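Local coordinates for protein sialidase B (PDB 4XJW) that cleaves terminal sialic acid residues from oligosaccharides, glycoproteins and glycolipids as a family 33 glycosidase, at residues Gln383-Phe388 and Arg396-Gln401. The protein carries 1 engineered substitution. Residues are numbered along the deposited sequence; the frame is centred on the assembly and turned at random.
Sequences QYSVDF and RHNGKQ
Between Q383 and S385 the carboxamide of N398 spends both its N-H bonds: ND2 gives one to Q383 OE1 (3.0 Å), meeting a lone pair in the carbonyl plane, and the other almost straight (176°) to S385 OG, which E264 also binds. Asparagine suits this place: with CG between the backbone N and the carbonyl carbon (chi1 64°), its OD1 also accepts from K400 N, closing an Asx turn at the corner where strand 394-398 gives way to strand 400-403. Glycine suits the corner, G399 having a positive phi. Q383 grips both sides through its backbone, taking N398 N on its O and giving its own N to K400 O (2.8 Å); its long amide also reaches N261 O through NE2.

The flat rings of Y384 and H397 lie side by side in an offset stack, centroids 4.1 Å apart; D410 binds Y384 OH and H397 NE2. The solvent side is looser. The extended K400 reaches Q383 OE1 through water 1, while D387, bound also by D389 N and R394, pairs with R396 by charge alone. Directional amide bonds therefore probably fix the corner, whereas the lysine and arginine ends can probably shift.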
ATOM      1  N   GLN A 383     -13.417 -14.275  19.436  1.00 13.98           N
ATOM      2  CA  GLN A 383     -12.994 -13.517  18.260  1.00 13.13           C
ATOM      3  C   GLN A 383     -14.171 -12.796  17.584  1.00 14.28           C
ATOM      4  O   GLN A 383     -15.326 -13.215  17.711  1.00 16.20           O
ATOM      5  CB  GLN A 383     -12.303 -14.469  17.279  1.00 15.74           C
ATOM      6  CG  GLN A 383     -11.564 -13.791  16.118  1.00 15.71           C
ATOM      7  CD  GLN A 383     -10.969 -14.793  15.142  1.00 18.70           C
ATOM      8  OE1 GLN A 383     -11.695 -15.476  14.418  1.00 17.90           O
ATOM      9  NE2 GLN A 383      -9.644 -14.886  15.119  1.00 16.15           N
ATOM     10  N   TYR A 384     -13.873 -11.700  16.883  1.00 12.92           N
ATOM     11  CA  TYR A 384     -14.868 -10.977  16.098  1.00 16.80           C
ATOM     12  C   TYR A 384     -14.678 -11.213  14.606  1.00 14.93           C
ATOM     13  O   TYR A 384     -13.562 -11.467  14.146  1.00 15.80           O
ATOM     14  CB  TYR A 384     -14.751  -9.474  16.329  1.00 13.74           C
ATOM     15  CG  TYR A 384     -15.126  -8.993  17.713  1.00 15.13           C
ATOM     16  CD1 TYR A 384     -14.188  -8.972  18.738  1.00 14.76           C
ATOM     17  CD2 TYR A 384     -16.408  -8.523  17.983  1.00 16.27           C
ATOM     18  CE1 TYR A 384     -14.520  -8.512  20.004  1.00 17.47           C
ATOM     19  CE2 TYR A 384     -16.745  -8.063  19.241  1.00 15.49           C
ATOM     20  CZ  TYR A 384     -15.801  -8.058  20.245  1.00 18.80           C
ATOM     21  OH  TYR A 384     -16.136  -7.599  21.503  1.00 22.04           O
ATOM     22  N   SER A 385     -15.773 -11.097  13.864  1.00 14.19           N
ATOM     23  CA  SER A 385     -15.749 -11.062  12.407  1.00 13.80           C
ATOM     24  C   SER A 385     -16.529  -9.827  11.974  1.00 16.41           C
ATOM     25  O   SER A 385     -17.315  -9.289  12.751  1.00 17.93           O
ATOM     26  CB  SER A 385     -16.403 -12.310  11.828  1.00 16.47           C
ATOM     27  OG  SER A 385     -15.561 -13.446  11.929  1.00 17.38           O
ATOM     28  N   VAL A 386     -16.326  -9.376  10.740  1.00 15.18           N
ATOM     29  CA  VAL A 386     -17.056  -8.220  10.230  1.00 14.53           C
ATOM     30  C   VAL A 386     -17.899  -8.562   9.004  1.00 16.21           C
ATOM     31  O   VAL A 386     -17.564  -9.462   8.245  1.00 15.99           O
ATOM     32  CB  VAL A 386     -16.119  -7.033   9.917  1.00 15.99           C
ATOM     33  CG1 VAL A 386     -15.282  -6.695  11.121  1.00 14.55           C
ATOM     34  CG2 VAL A 386     -15.243  -7.332   8.712  1.00 16.88           C
ATOM     35  N   ASP A 387     -18.995  -7.838   8.808  1.00 16.52           N
ATOM     36  CA  ASP A 387     -19.808  -8.022   7.608  1.00 17.43           C
ATOM     37  C   ASP A 387     -20.632  -6.771   7.314  1.00 15.75           C
ATOM     38  O   ASP A 387     -20.803  -5.902   8.176  1.00 16.90           O
ATOM     39  CB  ASP A 387     -20.744  -9.225   7.752  1.00 18.03           C
ATOM     40  CG  ASP A 387     -21.907  -8.949   8.686  1.00 21.35           C
ATOM     41  OD1 ASP A 387     -22.938  -8.417   8.214  1.00 20.59           O
ATOM     42  OD2 ASP A 387     -21.787  -9.256   9.890  1.00 25.33           O
ATOM     43  N   PHE A 388     -21.139  -6.697   6.088  1.00 16.30           N
ATOM     44  CA  PHE A 388     -22.002  -5.604   5.660  1.00 18.50           C
ATOM     45  C   PHE A 388     -23.366  -6.156   5.259  1.00 22.72           C
ATOM     46  O   PHE A 388     -24.097  -5.516   4.508  1.00 25.15           O
ATOM     47  CB  PHE A 388     -21.389  -4.873   4.462  1.00 17.20           C
ATOM     48  CG  PHE A 388     -20.217  -3.994   4.813  1.00 14.04           C
ATOM     49  CD1 PHE A 388     -20.412  -2.675   5.185  1.00 15.30           C
ATOM     50  CD2 PHE A 388     -18.922  -4.491   4.767  1.00 17.80           C
ATOM     51  CE1 PHE A 388     -19.335  -1.855   5.502  1.00 15.69           C
ATOM     52  CE2 PHE A 388     -17.846  -3.684   5.082  1.00 17.09           C
ATOM     53  CZ  PHE A 388     -18.050  -2.366   5.458  1.00 14.38           C
ATOM     54  N   ARG A 396     -18.996  -8.423  15.043  1.00 16.49           N
ATOM     55  CA  ARG A 396     -19.621  -9.317  16.007  1.00 21.04           C
ATOM     56  C   ARG A 396     -18.869 -10.605  16.295  1.00 16.08           C
ATOM     57  O   ARG A 396     -18.140 -11.143  15.457  1.00 18.17           O
ATOM     58  CB  ARG A 396     -21.039  -9.653  15.567  1.00 24.76           C
ATOM     59  CG  ARG A 396     -21.104 -10.261  14.202  1.00 23.79           C
ATOM     60  CD  ARG A 396     -22.509 -10.736  13.875  1.00 32.49           C
ATOM     61  NE  ARG A 396     -22.530 -11.474  12.617  1.00 37.02           N
ATOM     62  CZ  ARG A 396     -23.620 -11.683  11.890  1.00 35.99           C
ATOM     63  NH1 ARG A 396     -24.792 -11.206  12.290  1.00 40.16           N
ATOM     64  NH2 ARG A 396     -23.535 -12.369  10.759  1.00 41.47           N
ATOM     65  N   HIS A 397     -19.067 -11.087  17.513  1.00 19.88           N
ATOM     66  CA  HIS A 397     -18.467 -12.327  17.958  1.00 19.52           C
ATOM     67  C   HIS A 397     -18.821 -13.502  17.045  1.00 17.13           C
ATOM     68  O   HIS A 397     -19.955 -13.619  16.567  1.00 16.55           O
ATOM     69  CB  HIS A 397     -18.890 -12.595  19.404  1.00 18.61           C
ATOM     70  CG  HIS A 397     -18.162 -11.759  20.409  1.00 19.97           C
ATOM     71  ND1 HIS A 397     -18.806 -11.080  21.418  1.00 20.26           N
ATOM     72  CD2 HIS A 397     -16.840 -11.501  20.564  1.00 21.00           C
ATOM     73  CE1 HIS A 397     -17.913 -10.433  22.150  1.00 23.88           C
ATOM     74  NE2 HIS A 397     -16.712 -10.676  21.654  1.00 21.29           N
ATOM     75  N   ASN A 398     -17.840 -14.364  16.788  1.00 15.01           N
ATOM     76  CA  ASN A 398     -18.019 -15.423  15.797  1.00 14.60           C
ATOM     77  C   ASN A 398     -17.946 -16.853  16.339  1.00 19.32           C
ATOM     78  O   ASN A 398     -17.852 -17.804  15.569  1.00 22.55           O
ATOM     79  CB  ASN A 398     -17.019 -15.244  14.648  1.00 17.18           C
ATOM     80  CG  ASN A 398     -15.577 -15.397  15.096  1.00 18.86           C
ATOM     81  OD1 ASN A 398     -15.286 -16.034  16.113  1.00 17.77           O
ATOM     82  ND2 ASN A 398     -14.658 -14.826  14.329  1.00 19.44           N
ATOM     83  N   GLY A 399     -17.939 -16.999  17.658  1.00 21.94           N
ATOM     84  CA  GLY A 399     -17.953 -18.320  18.265  1.00 23.16           C
ATOM     85  C   GLY A 399     -16.597 -18.978  18.445  1.00 23.54           C
ATOM     86  O   GLY A 399     -16.499 -20.034  19.073  1.00 28.69           O
ATOM     87  N   LYS A 400     -15.548 -18.371  17.898  1.00 20.94           N
ATOM     88  CA  LYS A 400     -14.197 -18.915  18.041  1.00 18.75           C
ATOM     89  C   LYS A 400     -13.474 -18.263  19.214  1.00 22.21           C
ATOM     90  O   LYS A 400     -13.612 -17.063  19.432  1.00 20.32           O
ATOM     91  CB  LYS A 400     -13.403 -18.722  16.743  1.00 19.02           C
ATOM     92  CG  LYS A 400     -11.928 -19.106  16.822  1.00 20.28           C
ATOM     93  CD  LYS A 400     -11.245 -18.980  15.464  1.00 21.07           C
ATOM     94  CE  LYS A 400      -9.724 -18.904  15.609  1.00 29.01           C
ATOM     95  NZ  LYS A 400      -9.014 -19.208  14.333  1.00 26.63           N
ATOM     96  N   GLN A 401     -12.715 -19.050  19.976  1.00 19.18           N
ATOM     97  CA  GLN A 401     -11.931 -18.508  21.088  1.00 18.01           C
ATOM     98  C   GLN A 401     -10.458 -18.367  20.711  1.00 18.35           C
ATOM     99  O   GLN A 401      -9.892 -19.243  20.061  1.00 20.86           O
ATOM    100  CB  GLN A 401     -12.076 -19.380  22.344  1.00 24.89           C
ATOM    101  CG  GLN A 401     -13.462 -19.313  22.995  1.00 25.20           C
ATOM    102  CD  GLN A 401     -13.553 -20.135  24.272  1.00 32.41           C
ATOM    103  OE1 GLN A 401     -12.823 -19.894  25.234  1.00 36.68           O
ATOM    104  NE2 GLN A 401     -14.445 -21.117  24.282  1.00 41.48           N
TER
HETATM  105  O   HOH W   1     -10.115 -17.058  12.718  1.00 22.93           O
HETATM  106  O   HOH W   2      -6.842 -16.622  14.710  1.00 25.17           O